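Local structure of inositol dehydrogenase (Lactobacillus casei, 4MKX) at residues A[138-143]-A[196-201]; A[142-147]-A[300-305]. The protein probably oxidises scyllo-inositol as an NAD-dependent dehydrogenase of the Gfo/Idh/MocA family, built on a Rossmann fold. All coordinates share one frame; numbering follows the deposited sequence.

Contact 1: A[138-143]-A[196-201]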
# COMPACT_ATOMS: atom_id res chain seq x y z
N GLY A 138 -5.22 -8.01 -31.54
CA GLY A 138 -5.13 -6.97 -30.51
C GLY A 138 -5.12 -7.42 -29.05
O GLY A 138 -5.88 -6.90 -28.23
N PHE A 139 -4.26 -8.37 -28.70
CA PHE A 139 -4.09 -8.74 -27.29
C PHE A 139 -3.16 -7.73 -26.61
O PHE A 139 -1.96 -7.98 -26.44
CB PHE A 139 -3.56 -10.17 -27.18
CG PHE A 139 -4.58 -11.22 -27.56
CD1 PHE A 139 -5.84 -11.21 -26.99
CD2 PHE A 139 -4.28 -12.19 -28.51
CE1 PHE A 139 -6.79 -12.16 -27.34
CE2 PHE A 139 -5.22 -13.14 -28.87
CZ PHE A 139 -6.48 -13.13 -28.28
N MET A 140 -3.71 -6.57 -26.24
CA MET A 140 -2.87 -5.45 -25.85
C MET A 140 -2.15 -5.64 -24.52
O MET A 140 -1.16 -4.96 -24.26
CB MET A 140 -3.65 -4.13 -25.86
CG MET A 140 -4.58 -3.89 -24.68
SD MET A 140 -6.00 -4.99 -24.67
CE MET A 140 -6.92 -4.36 -23.28
N ARG A 141 -2.62 -6.55 -23.68
CA ARG A 141 -1.96 -6.74 -22.39
C ARG A 141 -0.52 -7.22 -22.57
O ARG A 141 0.34 -6.95 -21.75
CB ARG A 141 -2.74 -7.69 -21.50
CG ARG A 141 -4.11 -7.16 -21.14
CD ARG A 141 -4.71 -8.00 -20.05
NE ARG A 141 -6.13 -7.73 -19.91
CZ ARG A 141 -6.93 -8.42 -19.10
NH1 ARG A 141 -6.44 -9.41 -18.37
NH2 ARG A 141 -8.23 -8.13 -19.05
N ARG A 142 -0.25 -7.88 -23.70
CA ARG A 142 1.12 -8.28 -23.98
C ARG A 142 2.04 -7.09 -24.18
O ARG A 142 3.26 -7.25 -24.13
CB ARG A 142 1.18 -9.18 -25.22
CG ARG A 142 0.41 -10.48 -25.05
CD ARG A 142 0.85 -11.43 -26.13
NE ARG A 142 0.03 -12.63 -26.19
CZ ARG A 142 0.43 -13.74 -26.80
NH1 ARG A 142 1.62 -13.76 -27.38
NH2 ARG A 142 -0.35 -14.81 -26.82
N PHE A 143 1.48 -5.90 -24.41
CA PHE A 143 2.29 -4.70 -24.59
C PHE A 143 2.26 -3.75 -23.41
O PHE A 143 2.91 -2.71 -23.43
CB PHE A 143 1.86 -3.96 -25.86
CG PHE A 143 2.14 -4.74 -27.10
CD1 PHE A 143 1.23 -5.66 -27.58
CD2 PHE A 143 3.35 -4.57 -27.76
CE1 PHE A 143 1.50 -6.39 -28.72
CE2 PHE A 143 3.62 -5.31 -28.90
CZ PHE A 143 2.70 -6.21 -29.37
N SER A 196 -13.31 -12.31 -20.81
CA SER A 196 -12.23 -13.18 -20.35
C SER A 196 -11.21 -13.58 -21.41
O SER A 196 -10.25 -14.26 -21.09
CB SER A 196 -12.80 -14.45 -19.72
OG SER A 196 -13.70 -14.11 -18.67
N ILE A 197 -11.44 -13.19 -22.66
CA ILE A 197 -10.52 -13.56 -23.72
C ILE A 197 -9.10 -13.06 -23.45
O ILE A 197 -8.14 -13.78 -23.67
CB ILE A 197 -11.01 -13.09 -25.12
CG1 ILE A 197 -12.22 -13.92 -25.53
CG2 ILE A 197 -9.92 -13.30 -26.16
CD1 ILE A 197 -12.49 -13.92 -27.03
N HIS A 198 -8.96 -11.83 -22.93
CA HIS A 198 -7.63 -11.33 -22.62
C HIS A 198 -6.99 -12.12 -21.48
O HIS A 198 -5.77 -12.30 -21.46
CB HIS A 198 -7.67 -9.85 -22.24
CG HIS A 198 -8.02 -8.93 -23.36
ND1 HIS A 198 -7.24 -8.79 -24.48
CD2 HIS A 198 -9.06 -8.08 -23.51
CE1 HIS A 198 -7.79 -7.91 -25.29
NE2 HIS A 198 -8.90 -7.45 -24.72
N ASP A 199 -7.81 -12.57 -20.54
CA ASP A 199 -7.30 -13.38 -19.44
C ASP A 199 -6.83 -14.75 -19.91
O ASP A 199 -5.78 -15.24 -19.49
CB ASP A 199 -8.37 -13.52 -18.35
CG ASP A 199 -8.70 -12.20 -17.69
OD1 ASP A 199 -7.77 -11.54 -17.19
OD2 ASP A 199 -9.89 -11.83 -17.66
N ILE A 200 -7.60 -15.36 -20.81
CA ILE A 200 -7.19 -16.62 -21.41
C ILE A 200 -5.85 -16.44 -22.12
O ILE A 200 -4.93 -17.23 -21.93
CB ILE A 200 -8.27 -17.15 -22.36
CG1 ILE A 200 -9.48 -17.64 -21.54
CG2 ILE A 200 -7.74 -18.30 -23.21
CD1 ILE A 200 -10.75 -17.71 -22.35
N ASP A 201 -5.72 -15.38 -22.92
CA ASP A 201 -4.46 -15.15 -23.58
C ASP A 201 -3.29 -14.93 -22.62
O ASP A 201 -2.18 -15.43 -22.83
CB ASP A 201 -4.58 -13.96 -24.53
CG ASP A 201 -3.34 -13.77 -25.35
OD1 ASP A 201 -3.07 -14.63 -26.23
OD2 ASP A 201 -2.62 -12.77 -25.10
O HOH W 1 -4.44 -8.84 -24.05

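Contact 2: A[142-147]-A[300-305]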
# COMPACT_ATOMS: atom_id res chain seq x y z
N ARG A 142 -0.25 -7.88 -23.70
CA ARG A 142 1.12 -8.28 -23.98
C ARG A 142 2.04 -7.09 -24.18
O ARG A 142 3.26 -7.25 -24.13
CB ARG A 142 1.18 -9.18 -25.22
CG ARG A 142 0.41 -10.48 -25.05
CD ARG A 142 0.85 -11.43 -26.13
NE ARG A 142 0.03 -12.63 -26.19
CZ ARG A 142 0.43 -13.74 -26.80
NH1 ARG A 142 1.62 -13.76 -27.38
NH2 ARG A 142 -0.35 -14.81 -26.82
N PHE A 143 1.48 -5.90 -24.41
CA PHE A 143 2.29 -4.70 -24.59
C PHE A 143 2.26 -3.75 -23.41
O PHE A 143 2.91 -2.71 -23.43
CB PHE A 143 1.86 -3.96 -25.86
CG PHE A 143 2.14 -4.74 -27.10
CD1 PHE A 143 1.23 -5.66 -27.58
CD2 PHE A 143 3.35 -4.57 -27.76
CE1 PHE A 143 1.50 -6.39 -28.72
CE2 PHE A 143 3.62 -5.31 -28.90
CZ PHE A 143 2.70 -6.21 -29.37
N ASP A 144 1.53 -4.12 -22.37
CA ASP A 144 1.41 -3.27 -21.20
C ASP A 144 2.68 -3.36 -20.36
O ASP A 144 3.21 -4.46 -20.15
CB ASP A 144 0.22 -3.75 -20.36
CG ASP A 144 0.09 -3.01 -19.06
OD1 ASP A 144 -0.32 -1.82 -19.08
OD2 ASP A 144 0.39 -3.59 -18.00
N ASP A 145 3.18 -2.21 -19.90
CA ASP A 145 4.44 -2.16 -19.17
C ASP A 145 4.45 -3.05 -17.94
O ASP A 145 5.44 -3.72 -17.68
CB ASP A 145 4.80 -0.73 -18.78
CG ASP A 145 5.34 0.08 -19.95
OD1 ASP A 145 5.80 -0.52 -20.96
OD2 ASP A 145 5.34 1.32 -19.84
N SER A 146 3.35 -3.09 -17.19
CA SER A 146 3.34 -3.89 -15.96
C SER A 146 3.31 -5.40 -16.27
O SER A 146 4.01 -6.19 -15.63
CB SER A 146 2.21 -3.48 -15.00
OG SER A 146 2.42 -2.15 -14.55
N TYR A 147 2.50 -5.80 -17.24
CA TYR A 147 2.47 -7.19 -17.67
C TYR A 147 3.82 -7.63 -18.22
O TYR A 147 4.26 -8.75 -17.93
CB TYR A 147 1.37 -7.45 -18.71
CG TYR A 147 0.01 -7.68 -18.08
CD1 TYR A 147 -0.36 -8.94 -17.62
CD2 TYR A 147 -0.89 -6.63 -17.92
CE1 TYR A 147 -1.59 -9.15 -17.02
CE2 TYR A 147 -2.11 -6.83 -17.31
CZ TYR A 147 -2.47 -8.09 -16.87
OH TYR A 147 -3.70 -8.29 -16.27
N PRO A 300 -9.92 2.51 -21.48
CA PRO A 300 -9.03 3.41 -22.22
C PRO A 300 -8.02 4.09 -21.31
O PRO A 300 -6.90 4.32 -21.73
CB PRO A 300 -9.98 4.46 -22.82
CG PRO A 300 -11.30 3.79 -22.88
CD PRO A 300 -11.34 2.89 -21.67
N GLU A 301 -8.42 4.39 -20.08
CA GLU A 301 -7.51 4.97 -19.11
C GLU A 301 -6.43 3.96 -18.69
O GLU A 301 -5.23 4.27 -18.69
CB GLU A 301 -8.28 5.47 -17.89
CG GLU A 301 -7.38 5.99 -16.79
CD GLU A 301 -8.13 6.47 -15.56
OE1 GLU A 301 -7.50 7.12 -14.70
OE2 GLU A 301 -9.34 6.20 -15.44
N ARG A 302 -6.85 2.75 -18.33
CA ARG A 302 -5.90 1.75 -17.82
C ARG A 302 -4.92 1.31 -18.90
O ARG A 302 -3.73 1.13 -18.64
CB ARG A 302 -6.66 0.53 -17.30
CG ARG A 302 -5.80 -0.72 -17.03
CD ARG A 302 -4.79 -0.48 -15.87
NE ARG A 302 -3.97 -1.69 -15.68
CZ ARG A 302 -2.83 -1.93 -16.34
NH1 ARG A 302 -2.37 -1.05 -17.22
NH2 ARG A 302 -2.16 -3.06 -16.11
N PHE A 303 -5.41 1.14 -20.13
CA PHE A 303 -4.56 0.53 -21.14
C PHE A 303 -4.12 1.48 -22.23
O PHE A 303 -3.71 1.05 -23.31
CB PHE A 303 -5.21 -0.74 -21.72
CG PHE A 303 -5.20 -1.90 -20.75
CD1 PHE A 303 -4.00 -2.46 -20.35
CD2 PHE A 303 -6.39 -2.40 -20.24
CE1 PHE A 303 -3.97 -3.52 -19.45
CE2 PHE A 303 -6.38 -3.46 -19.34
CZ PHE A 303 -5.17 -4.02 -18.94
N ALA A 304 -4.14 2.78 -21.93
CA ALA A 304 -3.72 3.78 -22.92
C ALA A 304 -2.34 3.49 -23.51
O ALA A 304 -2.15 3.55 -24.73
CB ALA A 304 -3.75 5.17 -22.29
N GLN A 305 -1.38 3.22 -22.64
CA GLN A 305 -0.01 2.93 -23.06
C GLN A 305 0.07 1.66 -23.89
O GLN A 305 0.77 1.63 -24.91
CB GLN A 305 0.90 2.81 -21.82
CG GLN A 305 2.32 2.31 -22.15
CD GLN A 305 2.47 0.81 -21.94
OE1 GLN A 305 2.15 0.27 -20.87
NE2 GLN A 305 2.94 0.12 -22.97
O HOH W 2 -1.32 0.32 -20.59
O HOH W 3 -3.73 -5.33 -14.76

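Contact 1: A[138-143]-A[196-201]
Asp199 OD1 is gripped by Arg141 NH1 across the contact at 2.8 Å and, from strand 162-172, by the hydroxyl of Ser167. The arginine reaches OD1 from above the carboxylate, 53° out of its plane, and CB of His198 packs on one guanidinium face, 3.5 Å from Arg141 NE. Ser169 takes up both Arg141 NH2 and Asp199 OD2.

The second salt bridge is flatter. Arg142, nearly coplanar with the carboxylate, meets Asp201 side-on: NE gives a nearly straight bond (172°) to the syn lone pair of OD2 at 2.9 Å, and NH2 bonds to OD1. With CG anti to the backbone N (chi1 -174°), the Asp201 carboxylate also stacks on a face of Phe139, its CG 3.6 Å above the ring plane, and Asp201 CB makes a CH-pi contact with that ring. Ile197 CG2 abuts the ring edge, 3.5 Å from Phe139 CE1.

Met140 sets CE over one face of the His198 ring in a CH-pi contact, with SD approaching obliquely, 3.5 Å from His198 CE1, while Gly138 O lies at the ring edge. Water 1 joins His198 ND1 (2.8 Å) to the backbone N of Arg141, which donates to it. Phe139 centres an inverse gamma turn, and the whole is a buried junction between the loop leaving strand 135-137, an outermost strand of the parallel Rossmann sheet, and the first turn of helix 197-207.

Contact 2: A[142-147]-A[300-305]
Gln305 reaches across to Phe143 and Asp145 from the first turn of helix 304-319. Its CB points toward segment 142-147, CG comes within 3.9 Å of Asp145 OD2, and the chain bends at chi2 (-96°) to lay CD and the amide flat against the Asp145 carboxylate, the planes 10° apart. At the tip, OE1 accepts from Asp145 N at 2.9 Å, while NE2 donates to Phe143 O at 2.9 Å and also bonds Ser309. One amide thus holds two backbone groups on either side of Asp144. The Asp145 carboxylate itself pairs with Arg148.

Asp144 N-caps helix 145-155: OD2 accepts from Tyr147 N at 3.1 Å and weakly from Ser146 N. Arg302 meets the same carboxylate end-on, NH1 to OD1 at 2.9 Å and NH2 to OD2 at 3.2 Å, both from above its plane. Arg302 NH2 and Tyr147 N approach OD2 from opposite faces. Phe303 CE1 rests 3.6 Å over the centre of the guanidinium.

The start of helix 145-155 is thereby joined to the junction of helices 299-302 and 304-319, with Tyr147 against helix 197-207 and bonded to Thr263 of strand 260-267, and Ser146 bonded to Leu282 of a second subunit.

How the contacts relate
From the N terminus, the chain leaves the parallel Rossmann sheet at strand 135-137 and enters the connection to helix 145-155, where both contacts begin. Contact 1 closes the shorter loop, returning at helix 197-207 after 52 intervening residues. Contact 2 closes a longer one of 152 residues, ending where helix 299-302 gives way to helix 304-319. The first segments share Arg142 and Phe143; both loops start from one stretch, and the longer one runs on past the return at helix 197-207. The contacts lie about 10 Å apart, centre to centre, and touch directly: Met140 CE is 3.7 Å from Phe303 CD2. Together they tie one interdomain connection to helices 197-207 and 304-319.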